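Local coordinates for B12-binding domain-containing protein (Kitasatospora setae, PDB 6WTE) that binds cobalamin and a [4Fe-4S] cluster and, as the radical SAM methylase TsrM, probably transfers methyl groups by a non-radical route, at residues Met1-Leu6 / Glu32-Glu37; Ala21-Thr26 / Arg205-Leu210; His336-Leu341 / Thr386-Arg391; Val376-Gly381 / Asp395-Leu400. All blocks are in the same frame, centred on the assembly; numbering follows the deposited sequence. Where two conformers were deposited one is given.

Interaction 1 (Met1-Leu6 / Glu32-Glu37); sequences MSRLVL and EGFEVE
Arg3 and Phe34 meet face to face just ahead of two parallel strands: the guanidinium lies flat on the phenyl ring, the planes 15° apart. Arg3 NH2 sits over the ring centre and Arg3 CZ is 4.3 Å from the Phe34 centroid, which makes the stack also a cation-pi contact. Side-chain bonds to the backbone fix the same group. With the arginine chain bent at chi3 (72°), NE turns to Gly33 O and donates a nearly straight 2.8 Å bond that lies in the guanidinium plane but comes from above the carbonyl plane. NH2 adds a weak bond to Glu32 O, at 3.2 Å. Both carbonyls lie just past the end of helix 20-31, which a Schellman motif closes with Gly33 as C-prime residue. Backbone bonds join the strands: Glu35 N to Arg3 O, Val5 N to Glu35 O (2.8 Å) and Glu37 N to Val5 O (3.0 Å). Among apolar contacts, Leu4 CD1 rests against the methylene carbons of two acids, 3.9 Å from Glu37 CG and slightly farther from Glu35 CG. Their carboxylates are held elsewhere, both by Arg59 and that of Glu37 also by Tyr55. This is the parallel pairing of a beta-alpha-beta unit, with strand 35-40 at the sheet edge, as in the Rossmann-like fold of B12-binding domains.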
loop_
_atom_site.group_PDB
_atom_site.type_symbol
_atom_site.label_atom_id
_atom_site.label_comp_id
_atom_site.label_asym_id
_atom_site.label_seq_id
_atom_site.Cartn_x
_atom_site.Cartn_y
_atom_site.Cartn_z
ATOM N N MET A 1 -16.099 -11.421 32.279
ATOM C CA MET A 1 -15.739 -11.137 30.897
ATOM C C MET A 1 -14.323 -10.589 30.797
ATOM O O MET A 1 -13.647 -10.398 31.804
ATOM C CB MET A 1 -16.726 -10.143 30.278
ATOM C CG MET A 1 -16.845 -8.829 31.033
ATOM S SD MET A 1 -15.734 -7.535 30.436
ATOM C CE MET A 1 -16.119 -6.206 31.575
ATOM N N SER A 2 -13.884 -10.341 29.567
ATOM C CA SER A 2 -12.568 -9.788 29.293
ATOM C C SER A 2 -12.705 -8.614 28.339
ATOM O O SER A 2 -13.597 -8.587 27.487
ATOM C CB SER A 2 -11.628 -10.838 28.691
ATOM O OG SER A 2 -10.511 -10.219 28.075
ATOM N N ARG A 3 -11.815 -7.632 28.489
ATOM C CA ARG A 3 -11.775 -6.497 27.574
ATOM C C ARG A 3 -10.441 -6.414 26.838
ATOM O O ARG A 3 -10.107 -5.367 26.274
ATOM C CB ARG A 3 -12.082 -5.198 28.325
ATOM C CG ARG A 3 -13.500 -5.166 28.898
ATOM C CD ARG A 3 -13.884 -3.806 29.473
ATOM N NE ARG A 3 -14.114 -2.798 28.434
ATOM C CZ ARG A 3 -15.251 -2.661 27.753
ATOM N NH1 ARG A 3 -16.272 -3.473 27.992
ATOM N NH2 ARG A 3 -15.368 -1.712 26.830
ATOM N N LEU A 4 -9.693 -7.515 26.805
ATOM C CA LEU A 4 -8.359 -7.550 26.219
ATOM C C LEU A 4 -8.432 -7.943 24.748
ATOM O O LEU A 4 -8.971 -9.003 24.407
ATOM C CB LEU A 4 -7.470 -8.529 26.981
ATOM C CG LEU A 4 -6.083 -8.779 26.386
ATOM C CD1 LEU A 4 -5.280 -7.483 26.321
ATOM C CD2 LEU A 4 -5.341 -9.847 27.190
ATOM N N VAL A 5 -7.877 -7.093 23.886
ATOM C CA VAL A 5 -7.754 -7.345 22.455
ATOM C C VAL A 5 -6.271 -7.443 22.115
ATOM O O VAL A 5 -5.487 -6.558 22.479
ATOM C CB VAL A 5 -8.411 -6.229 21.615
ATOM C CG1 VAL A 5 -8.226 -6.510 20.138
ATOM C CG2 VAL A 5 -9.888 -6.073 21.947
ATOM N N LEU A 6 -5.890 -8.508 21.422
ATOM C CA LEU A 6 -4.542 -8.650 20.887
ATOM C C LEU A 6 -4.538 -8.254 19.418
ATOM O O LEU A 6 -5.418 -8.675 18.663
ATOM C CB LEU A 6 -4.042 -10.086 21.027
ATOM C CG LEU A 6 -2.778 -10.391 20.221
ATOM C CD1 LEU A 6 -1.558 -9.608 20.758
ATOM C CD2 LEU A 6 -2.532 -11.891 20.197
ATOM N N GLU A 32 -12.520 3.407 23.585
ATOM C CA GLU A 32 -13.790 2.753 23.873
ATOM C C GLU A 32 -13.721 1.837 25.087
ATOM O O GLU A 32 -14.671 1.088 25.340
ATOM C CB GLU A 32 -14.266 1.959 22.654
ATOM C CG GLU A 32 -14.693 2.831 21.484
ATOM C CD GLU A 32 -15.931 3.653 21.789
ATOM O OE1 GLU A 32 -16.782 3.185 22.575
ATOM O OE2 GLU A 32 -16.049 4.772 21.248
ATOM N N GLY A 33 -12.624 1.873 25.836
ATOM C CA GLY A 33 -12.541 1.160 27.091
ATOM C C GLY A 33 -11.920 -0.216 27.039
ATOM O O GLY A 33 -12.000 -0.947 28.037
ATOM N N PHE A 34 -11.291 -0.590 25.932
ATOM C CA PHE A 34 -10.644 -1.887 25.836
ATOM C C PHE A 34 -9.164 -1.781 26.176
ATOM O O PHE A 34 -8.540 -0.726 26.024
ATOM C CB PHE A 34 -10.817 -2.480 24.436
ATOM C CG PHE A 34 -12.241 -2.800 24.106
ATOM C CD1 PHE A 34 -12.817 -3.986 24.540
ATOM C CD2 PHE A 34 -13.014 -1.902 23.394
ATOM C CE1 PHE A 34 -14.134 -4.271 24.257
ATOM C CE2 PHE A 34 -14.331 -2.178 23.107
ATOM C CZ PHE A 34 -14.893 -3.366 23.537
ATOM N N GLU A 35 -8.612 -2.892 26.654
ATOM C CA GLU A 35 -7.176 -3.023 26.826
ATOM C C GLU A 35 -6.611 -3.634 25.551
ATOM O O GLU A 35 -7.154 -4.617 25.040
ATOM C CB GLU A 35 -6.853 -3.898 28.038
ATOM C CG GLU A 35 -5.372 -4.056 28.320
ATOM C CD GLU A 35 -5.102 -4.998 29.477
ATOM O OE1 GLU A 35 -6.050 -5.680 29.920
ATOM O OE2 GLU A 35 -3.942 -5.061 29.938
ATOM N N VAL A 36 -5.544 -3.040 25.021
ATOM C CA VAL A 36 -4.969 -3.469 23.754
ATOM C C VAL A 36 -3.508 -3.828 23.965
ATOM O O VAL A 36 -2.749 -3.050 24.554
ATOM C CB VAL A 36 -5.090 -2.386 22.669
ATOM C CG1 VAL A 36 -4.578 -2.930 21.355
ATOM C CG2 VAL A 36 -6.526 -1.921 22.549
ATOM N N GLU A 37 -3.111 -4.988 23.461
ATOM C CA GLU A 37 -1.711 -5.375 23.392
ATOM C C GLU A 37 -1.352 -5.712 21.952
ATOM O O GLU A 37 -2.144 -6.330 21.232
ATOM C CB GLU A 37 -1.427 -6.554 24.324
ATOM C CG GLU A 37 -1.607 -6.164 25.779
ATOM C CD GLU A 37 -1.261 -7.270 26.752
ATOM O OE1 GLU A 37 -1.467 -8.455 26.428
ATOM O OE2 GLU A 37 -0.780 -6.941 27.848
#

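Interaction 2 (Ala21-Thr26 / Arg205-Leu210); sequences ALDVLT and RKVDNL
Asp23 meets Val207 and Asn209 in a buried, largely polar and water-bridged contact between helix 20-31, the crossover helix of a beta-alpha-beta unit in the Rossmann-like cobalamin-binding fold, and the chain leading into helix 209-214. Another part of the helix surface, carrying Ala21, Val24 and Leu25, touches the cobalamin. The direct link is tip to tip: Asn209 ND2 donates to Asp23 OD2 over 2.9 Å at 171°. The acceptor uses its syn lone pair and lies in the amide plane, although carboxylate and amide are turned 38° against each other. OD2 is also in a salt bridge with Arg199, while ND2 has a second acceptor in the carbonyl of Arg200. A water reinforces the pair, giving one proton to Asp23 OD2 (2.8 Å) and the other to Asn209 OD1 (2.7 Å). On the other carboxylate oxygen, a second water donates to Asp23 OD1 (2.8 Å) and accepts from Val207 N (3.1 Å), so the aspartate also reaches the backbone of the loop. The apolar share is small. Val207 turns its CB to 3.4 Å from Asp23 OD1, and its CG1 stands anti to the backbone N (chi1 175°); CG2, anti to the carbonyl carbon, lies 3.8 Å from Leu22 CB. One turn on, Thr26 CG2 packs on Lys206 CD, the lysine amino group being bonded to Val36 O. Thr26 OG1 donates 2.7 Å to Leu22 O, from the opposite face of that carbonyl to Thr26 N.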
loop_
_atom_site.group_PDB
_atom_site.type_symbol
_atom_site.label_atom_id
_atom_site.label_comp_id
_atom_site.label_asym_id
_atom_site.label_seq_id
_atom_site.Cartn_x
_atom_site.Cartn_y
_atom_site.Cartn_z
ATOM N N ALA A 21 -1.483 0.861 10.893
ATOM C CA ALA A 21 -2.843 0.386 11.135
ATOM C C ALA A 21 -3.073 0.064 12.602
ATOM O O ALA A 21 -4.115 0.410 13.167
ATOM C CB ALA A 21 -3.119 -0.856 10.287
ATOM N N LEU A 22 -2.099 -0.581 13.242
ATOM C CA LEU A 22 -2.305 -1.006 14.618
ATOM C C LEU A 22 -2.352 0.182 15.576
ATOM O O LEU A 22 -3.057 0.128 16.591
ATOM C CB LEU A 22 -1.221 -2.015 15.019
ATOM C CG LEU A 22 -1.169 -3.323 14.208
ATOM C CD1 LEU A 22 -0.295 -4.373 14.899
ATOM C CD2 LEU A 22 -2.573 -3.894 13.961
ATOM N N ASP A 23 -1.644 1.276 15.266
ATOM C CA ASP A 23 -1.769 2.468 16.099
ATOM C C ASP A 23 -3.158 3.080 15.970
ATOM O O ASP A 23 -3.729 3.552 16.963
ATOM C CB ASP A 23 -0.698 3.502 15.735
ATOM C CG ASP A 23 0.641 3.248 16.421
ATOM O OD1 ASP A 23 0.701 2.486 17.416
ATOM O OD2 ASP A 23 1.648 3.847 15.980
ATOM N N VAL A 24 -3.712 3.095 14.754
ATOM C CA VAL A 24 -5.074 3.585 14.557
ATOM C C VAL A 24 -6.061 2.729 15.343
ATOM O O VAL A 24 -6.935 3.245 16.052
ATOM C CB VAL A 24 -5.432 3.603 13.058
ATOM C CG1 VAL A 24 -6.836 4.159 12.861
ATOM C CG2 VAL A 24 -4.417 4.419 12.256
ATOM N N LEU A 25 -5.934 1.406 15.224
ATOM C CA LEU A 25 -6.866 0.505 15.899
ATOM C C LEU A 25 -6.703 0.568 17.410
ATOM O O LEU A 25 -7.697 0.517 18.146
ATOM C CB LEU A 25 -6.662 -0.925 15.402
ATOM C CG LEU A 25 -6.864 -1.163 13.913
ATOM C CD1 LEU A 25 -6.586 -2.635 13.600
ATOM C CD2 LEU A 25 -8.281 -0.785 13.505
ATOM N N THR A 26 -5.459 0.670 17.889
ATOM C CA THR A 26 -5.222 0.755 19.328
ATOM C C THR A 26 -5.897 1.987 19.913
ATOM O O THR A 26 -6.569 1.908 20.945
ATOM C CB THR A 26 -3.721 0.769 19.621
ATOM O OG1 THR A 26 -3.139 -0.488 19.241
ATOM C CG2 THR A 26 -3.454 1.046 21.108
ATOM N N ARG A 205 4.443 -4.034 24.084
ATOM C CA ARG A 205 3.148 -4.458 23.545
ATOM C C ARG A 205 2.360 -3.296 22.944
ATOM O O ARG A 205 1.126 -3.302 22.932
ATOM C CB ARG A 205 2.323 -5.190 24.605
ATOM C CG ARG A 205 3.134 -6.278 25.293
ATOM C CD ARG A 205 2.274 -7.415 25.783
ATOM N NE ARG A 205 3.066 -8.626 25.991
ATOM C CZ ARG A 205 2.820 -9.535 26.930
ATOM N NH1 ARG A 205 1.807 -9.375 27.774
ATOM N NH2 ARG A 205 3.600 -10.603 27.034
ATOM N N LYS A 206 3.078 -2.301 22.435
ATOM C CA LYS A 206 2.540 -1.278 21.556
ATOM C C LYS A 206 3.515 -1.130 20.395
ATOM O O LYS A 206 4.698 -1.464 20.520
ATOM C CB LYS A 206 2.359 0.072 22.268
ATOM C CG LYS A 206 1.419 0.054 23.459
ATOM C CD LYS A 206 -0.006 -0.214 23.006
ATOM C CE LYS A 206 -0.954 -0.238 24.184
ATOM N NZ LYS A 206 -0.649 -1.359 25.106
ATOM N N VAL A 207 3.013 -0.656 19.250
ATOM C CA VAL A 207 3.899 -0.418 18.115
ATOM C C VAL A 207 5.019 0.519 18.551
ATOM O O VAL A 207 4.769 1.581 19.137
ATOM C CB VAL A 207 3.123 0.152 16.915
ATOM C CG1 VAL A 207 4.078 0.511 15.798
ATOM C CG2 VAL A 207 2.095 -0.858 16.396
ATOM N N ASP A 208 6.260 0.114 18.289
ATOM C CA ASP A 208 7.454 0.864 18.702
ATOM C C ASP A 208 7.903 1.736 17.534
ATOM O O ASP A 208 8.727 1.333 16.713
ATOM C CB ASP A 208 8.560 -0.084 19.143
ATOM C CG ASP A 208 9.688 0.633 19.874
ATOM O OD1 ASP A 208 9.821 1.868 19.716
ATOM O OD2 ASP A 208 10.441 -0.044 20.602
ATOM N N ASN A 209 7.384 2.962 17.485
ATOM C CA ASN A 209 7.611 3.798 16.311
ATOM C C ASN A 209 9.069 4.217 16.174
ATOM O O ASN A 209 9.600 4.242 15.056
ATOM C CB ASN A 209 6.686 5.009 16.350
ATOM C CG ASN A 209 5.270 4.656 15.925
ATOM O OD1 ASN A 209 4.981 4.579 14.734
ATOM N ND2 ASN A 209 4.391 4.421 16.895
ATOM N N LEU A 210 9.742 4.535 17.286
ATOM C CA LEU A 210 11.137 4.954 17.182
ATOM C C LEU A 210 12.019 3.811 16.699
ATOM O O LEU A 210 12.966 4.032 15.936
ATOM C CB LEU A 210 11.638 5.489 18.524
ATOM C CG LEU A 210 13.080 6.002 18.502
ATOM C CD1 LEU A 210 13.215 7.223 17.573
ATOM C CD2 LEU A 210 13.545 6.326 19.907
HETATM O O HOH W 1 0.085 0.266 19.039
HETATM O O HOH W 2 2.547 3.019 19.313
HETATM O O HOH W 3 2.903 3.241 13.535
#

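Interaction 3 (His336-Leu341 / Thr386-Arg391); sequences HIRPEL and TPETVR
His336 and Thr389 meet on the buried side of a contact between the loop after strand 327-335, plus the short helix 339-342, and the first turn of helix 387-398, in the barrel-like radical SAM core. His336 CE1 comes 3.5 Å from Thr389 O, and Leu341 CD1 4.0 Å from Thr389 CG2. Two bonds fix the imidazole: ND1 accepts a straight, nearly in-plane bond from Arg338 N (3.1 Å), and NE2 pairs with Glu385, whose carboxylate also bonds Thr389 OG1. An alanine at His336 would probably leave Arg338 N without this acceptor, deprive Glu385 of a partner and open a gap beside Thr389 O. The outer side is looser and charged. In one of its two conformers, Arg338 grips the Glu388 carboxylate end-on with NH1 and NH2, one nitrogen to each oxygen, and NH1 also bridges to Glu340 OE2 (2.9 Å). Glu388 CG lies between backbone N and carbonyl carbon (chi1 77°), on a chain bent at chi2. With both acids exposed and a second arginine conformer, this network may hold only part of the time. Its straightest bond, Arg338 NH1 to Glu388 OE1 (3.2 Å, 172°), lies in the guanidinium plane but arrives from above the carboxylate.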
loop_
_atom_site.group_PDB
_atom_site.type_symbol
_atom_site.label_atom_id
_atom_site.label_comp_id
_atom_site.label_asym_id
_atom_site.label_seq_id
_atom_site.Cartn_x
_atom_site.Cartn_y
_atom_site.Cartn_z
ATOM N N HIS A 336 2.718 7.598 -17.234
ATOM C CA HIS A 336 3.026 7.552 -18.662
ATOM C C HIS A 336 2.876 8.948 -19.251
ATOM O O HIS A 336 2.543 9.908 -18.555
ATOM C CB HIS A 336 2.131 6.555 -19.409
ATOM C CG HIS A 336 2.834 5.840 -20.522
ATOM N ND1 HIS A 336 3.085 6.423 -21.745
ATOM C CD2 HIS A 336 3.366 4.598 -20.584
ATOM C CE1 HIS A 336 3.731 5.567 -22.514
ATOM N NE2 HIS A 336 3.915 4.451 -21.834
ATOM N N ILE A 337 3.105 9.044 -20.560
ATOM C CA ILE A 337 2.906 10.297 -21.284
ATOM C C ILE A 337 1.980 10.150 -22.476
ATOM O O ILE A 337 1.362 11.143 -22.904
ATOM C CB ILE A 337 4.261 10.883 -21.735
ATOM C CG1 ILE A 337 4.071 12.298 -22.293
ATOM C CG2 ILE A 337 4.889 9.991 -22.787
ATOM C CD1 ILE A 337 5.350 13.026 -22.630
ATOM N N ARG A 338 1.813 8.955 -23.026
ATOM C CA ARG A 338 1.043 8.792 -24.250
ATOM C C ARG A 338 -0.452 8.815 -23.947
ATOM O O ARG A 338 -0.924 8.007 -23.131
ATOM C CB ARG A 338 1.428 7.497 -24.948
ATOM C CG ARG A 338 2.777 7.561 -25.658
ATOM C CD ARG A 338 2.748 8.586 -26.789
ATOM N NE ARG A 338 3.963 8.568 -27.603
ATOM C CZ ARG A 338 4.189 7.708 -28.594
ATOM N NH1 ARG A 338 3.288 6.782 -28.888
ATOM N NH2 ARG A 338 5.317 7.768 -29.289
ATOM N N PRO A 339 -1.223 9.710 -24.571
ATOM C CA PRO A 339 -2.673 9.737 -24.324
ATOM C C PRO A 339 -3.360 8.435 -24.675
ATOM O O PRO A 339 -4.327 8.055 -24.002
ATOM C CB PRO A 339 -3.163 10.890 -25.216
ATOM C CG PRO A 339 -1.950 11.727 -25.476
ATOM C CD PRO A 339 -0.788 10.781 -25.488
ATOM N N GLU A 340 -2.880 7.724 -25.699
ATOM C CA GLU A 340 -3.512 6.464 -26.063
ATOM C C GLU A 340 -3.358 5.423 -24.961
ATOM O O GLU A 340 -4.206 4.535 -24.827
ATOM C CB GLU A 340 -2.944 5.947 -27.387
ATOM C CG GLU A 340 -1.441 5.706 -27.391
ATOM C CD GLU A 340 -0.626 6.914 -27.854
ATOM O OE1 GLU A 340 -1.078 8.076 -27.688
ATOM O OE2 GLU A 340 0.477 6.688 -28.399
ATOM N N LEU A 341 -2.308 5.527 -24.148
ATOM C CA LEU A 341 -2.144 4.635 -23.007
ATOM C C LEU A 341 -2.866 5.143 -21.766
ATOM O O LEU A 341 -3.478 4.351 -21.042
ATOM C CB LEU A 341 -0.657 4.436 -22.704
ATOM C CG LEU A 341 -0.007 3.284 -23.480
ATOM C CD1 LEU A 341 0.070 3.558 -24.968
ATOM C CD2 LEU A 341 1.359 2.980 -22.952
ATOM N N THR A 386 3.724 -0.523 -26.678
ATOM C CA THR A 386 4.630 -1.068 -27.678
ATOM C C THR A 386 6.026 -0.604 -27.314
ATOM O O THR A 386 6.194 0.278 -26.467
ATOM C CB THR A 386 4.275 -0.565 -29.088
ATOM O OG1 THR A 386 4.473 0.849 -29.128
ATOM C CG2 THR A 386 2.822 -0.891 -29.450
ATOM N N PRO A 387 7.063 -1.166 -27.943
ATOM C CA PRO A 387 8.413 -0.633 -27.697
ATOM C C PRO A 387 8.526 0.857 -27.976
ATOM O O PRO A 387 9.243 1.553 -27.250
ATOM C CB PRO A 387 9.292 -1.464 -28.640
ATOM C CG PRO A 387 8.557 -2.759 -28.769
ATOM C CD PRO A 387 7.102 -2.408 -28.736
ATOM N N GLU A 388 7.807 1.378 -28.975
ATOM C CA GLU A 388 7.929 2.798 -29.286
ATOM C C GLU A 388 7.226 3.665 -28.249
ATOM O O GLU A 388 7.684 4.784 -27.980
ATOM C CB GLU A 388 7.406 3.095 -30.699
ATOM C CG GLU A 388 5.895 3.132 -30.863
ATOM C CD GLU A 388 5.323 4.541 -30.804
ATOM O OE1 GLU A 388 4.151 4.724 -31.196
ATOM O OE2 GLU A 388 6.046 5.469 -30.380
ATOM N N THR A 389 6.139 3.174 -27.641
ATOM C CA THR A 389 5.498 3.949 -26.581
ATOM C C THR A 389 6.376 3.998 -25.333
ATOM O O THR A 389 6.428 5.026 -24.650
ATOM C CB THR A 389 4.110 3.391 -26.244
ATOM O OG1 THR A 389 4.212 2.033 -25.793
ATOM C CG2 THR A 389 3.175 3.471 -27.455
ATOM N N VAL A 390 7.090 2.911 -25.030
ATOM C CA VAL A 390 8.013 2.924 -23.894
ATOM C C VAL A 390 9.143 3.921 -24.131
ATOM O O VAL A 390 9.454 4.749 -23.264
ATOM C CB VAL A 390 8.563 1.512 -23.622
ATOM C CG1 VAL A 390 9.584 1.558 -22.483
ATOM C CG2 VAL A 390 7.439 0.566 -23.270
ATOM N N ARG A 391 9.779 3.856 -25.307
ATOM C CA ARG A 391 10.888 4.765 -25.600
ATOM C C ARG A 391 10.450 6.219 -25.514
ATOM O O ARG A 391 11.175 7.065 -24.969
ATOM C CB ARG A 391 11.461 4.485 -26.990
ATOM C CG ARG A 391 12.141 3.151 -27.147
ATOM C CD ARG A 391 12.927 3.094 -28.445
ATOM N NE ARG A 391 13.240 1.720 -28.827
ATOM C CZ ARG A 391 12.582 1.040 -29.761
ATOM N NH1 ARG A 391 11.578 1.610 -30.416
ATOM N NH2 ARG A 391 12.934 -0.208 -30.044
#

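Interaction 4 (Val376-Gly381 / Asp395-Leu400); sequences VEALFG and DAFMAL
Phe397 packs on Val376 and Ala378 within a beta-alpha-beta unit of the radical SAM core, where helix 387-398 lies against strand 373-380 before the chain returns as the parallel strand 404-412. The contact is apolar and buried, and the CD2-CE2 side of the ring carries most of it. Phe397 CE2 lies 3.6 Å from Ala378 CB, while Phe397 CD2 is 3.8 Å from Val376 CG1. Both carbons come at the ring obliquely. Glu377 O instead lies at the rim, close to the ring plane, 3.6 Å from Phe397 CE2. The chain presents two alternate side chains and the carbonyl between them to the same two ring atoms. The CB of Phe397 points toward the strand, and chi1 (-83°) sets CG anti to the carbonyl carbon. Near the helix end Leu400 extends the patch, its CD1 4.1 Å from Val376 CG2, the two side chains at about a right angle. Leu400 also touches Phe357 and Thr360 of helix 357-369. An alanine at Phe397 would probably open a gap over Val376 and Ala378 and leave the helix less firmly seated on the strand. The side chains of Glu377 and Leu379 point away from the helix, that of Glu377 to about 8 Å from the cobalamin. Such alternation, apolar residues under the helix and others facing inward, is the pattern of the barrel-like beta/alpha core of radical SAM enzymes.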
loop_
_atom_site.group_PDB
_atom_site.type_symbol
_atom_site.label_atom_id
_atom_site.label_comp_id
_atom_site.label_asym_id
_atom_site.label_seq_id
_atom_site.Cartn_x
_atom_site.Cartn_y
_atom_site.Cartn_z
ATOM N N VAL A 376 9.854 10.730 -10.071
ATOM C CA VAL A 376 8.813 10.538 -11.079
ATOM C C VAL A 376 8.738 9.059 -11.427
ATOM O O VAL A 376 9.758 8.441 -11.761
ATOM C CB VAL A 376 9.090 11.386 -12.332
ATOM C CG1 VAL A 376 8.028 11.128 -13.402
ATOM C CG2 VAL A 376 9.134 12.858 -11.970
ATOM N N GLU A 377 7.527 8.500 -11.387
ATOM C CA GLU A 377 7.302 7.076 -11.598
ATOM C C GLU A 377 6.613 6.832 -12.934
ATOM O O GLU A 377 5.704 7.573 -13.318
ATOM C CB GLU A 377 6.449 6.485 -10.475
ATOM C CG GLU A 377 6.984 6.774 -9.092
ATOM C CD GLU A 377 7.710 5.596 -8.493
ATOM O OE1 GLU A 377 8.226 4.751 -9.263
ATOM O OE2 GLU A 377 7.766 5.517 -7.249
ATOM N N ALA A 378 7.066 5.801 -13.644
ATOM C CA ALA A 378 6.435 5.330 -14.868
ATOM C C ALA A 378 6.088 3.852 -14.736
ATOM O O ALA A 378 6.790 3.089 -14.068
ATOM C CB ALA A 378 7.353 5.534 -16.077
ATOM N N LEU A 379 4.989 3.451 -15.371
ATOM C CA LEU A 379 4.576 2.050 -15.405
ATOM C C LEU A 379 4.405 1.636 -16.857
ATOM O O LEU A 379 3.638 2.261 -17.594
ATOM C CB LEU A 379 3.279 1.829 -14.620
ATOM C CG LEU A 379 2.676 0.427 -14.730
ATOM C CD1 LEU A 379 3.655 -0.654 -14.277
ATOM C CD2 LEU A 379 1.373 0.353 -13.937
ATOM N N PHE A 380 5.129 0.600 -17.272
ATOM C CA PHE A 380 5.102 0.138 -18.650
ATOM C C PHE A 380 4.412 -1.214 -18.746
ATOM O O PHE A 380 4.517 -2.043 -17.842
ATOM C CB PHE A 380 6.518 0.030 -19.222
ATOM C CG PHE A 380 7.212 1.353 -19.352
ATOM C CD1 PHE A 380 6.543 2.449 -19.880
ATOM C CD2 PHE A 380 8.525 1.509 -18.930
ATOM C CE1 PHE A 380 7.175 3.672 -19.998
ATOM C CE2 PHE A 380 9.166 2.727 -19.050
ATOM C CZ PHE A 380 8.490 3.812 -19.578
ATOM N N GLY A 381 3.708 -1.425 -19.856
ATOM C CA GLY A 381 3.039 -2.686 -20.114
ATOM C C GLY A 381 1.527 -2.648 -20.033
ATOM O O GLY A 381 0.893 -3.699 -20.188
ATOM N N ASP A 395 12.183 8.792 -22.914
ATOM C CA ASP A 395 12.849 10.009 -23.374
ATOM C C ASP A 395 12.252 11.251 -22.730
ATOM O O ASP A 395 12.984 12.147 -22.290
ATOM C CB ASP A 395 12.764 10.111 -24.898
ATOM C CG ASP A 395 13.677 9.125 -25.598
ATOM O OD1 ASP A 395 14.547 8.537 -24.926
ATOM O OD2 ASP A 395 13.525 8.939 -26.820
ATOM N N ALA A 396 10.922 11.330 -22.672
ATOM C CA ALA A 396 10.284 12.515 -22.113
ATOM C C ALA A 396 10.479 12.596 -20.603
ATOM O O ALA A 396 10.778 13.670 -20.069
ATOM C CB ALA A 396 8.800 12.519 -22.460
ATOM N N PHE A 397 10.309 11.473 -19.896
ATOM C CA PHE A 397 10.481 11.480 -18.445
ATOM C C PHE A 397 11.924 11.789 -18.052
ATOM O O PHE A 397 12.169 12.573 -17.129
ATOM C CB PHE A 397 10.049 10.139 -17.841
ATOM C CG PHE A 397 8.574 10.018 -17.614
ATOM C CD1 PHE A 397 7.668 10.765 -18.350
ATOM C CD2 PHE A 397 8.085 9.153 -16.640
ATOM C CE1 PHE A 397 6.295 10.633 -18.130
ATOM C CE2 PHE A 397 6.717 9.021 -16.419
ATOM C CZ PHE A 397 5.826 9.768 -17.164
ATOM N N MET A 398 12.895 11.171 -18.731
ATOM C CA MET A 398 14.291 11.385 -18.369
ATOM C C MET A 398 14.709 12.837 -18.572
ATOM O O MET A 398 15.556 13.347 -17.830
ATOM C CB MET A 398 15.191 10.444 -19.174
ATOM C CG MET A 398 15.064 8.983 -18.764
ATOM S SD MET A 398 15.577 8.718 -17.051
ATOM C CE MET A 398 17.312 9.132 -17.210
ATOM N N ALA A 399 14.110 13.523 -19.548
ATOM C CA ALA A 399 14.444 14.922 -19.796
ATOM C C ALA A 399 13.928 15.854 -18.707
ATOM O O ALA A 399 14.336 17.020 -18.673
ATOM C CB ALA A 399 13.900 15.356 -21.163
ATOM N N LEU A 400 13.045 15.373 -17.823
ATOM C CA LEU A 400 12.590 16.184 -16.694
ATOM C C LEU A 400 13.720 16.508 -15.728
ATOM O O LEU A 400 13.643 17.501 -14.998
ATOM C CB LEU A 400 11.479 15.458 -15.935
ATOM C CG LEU A 400 10.130 15.267 -16.617
ATOM C CD1 LEU A 400 9.316 14.270 -15.813
ATOM C CD2 LEU A 400 9.403 16.599 -16.705
#

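Overall arrangement
The four contacts form two pairs on opposite sides of the chain's centre. Interactions 1 and 2 share the beta-alpha-beta unit around helix 20-31 and touch directly: the bond of Lys206 to the Val36 carbonyl ties the one to the other, and Thr26 OG1 packs 3.5 Å from Val36 CG1. Interactions 3 and 4 both use helix 387-398, their centres 10 Å apart; His336 O lies 3.6 Å from Phe397 CZ. Between the pairs, interactions 2 and 4 remain about 21 Å apart at their nearest atoms. Cobalamin lies near both, about 5 Å from the side chain of Leu22 and 8 Å from that of Glu377, which is also about 10 Å from the [4Fe-4S] cluster.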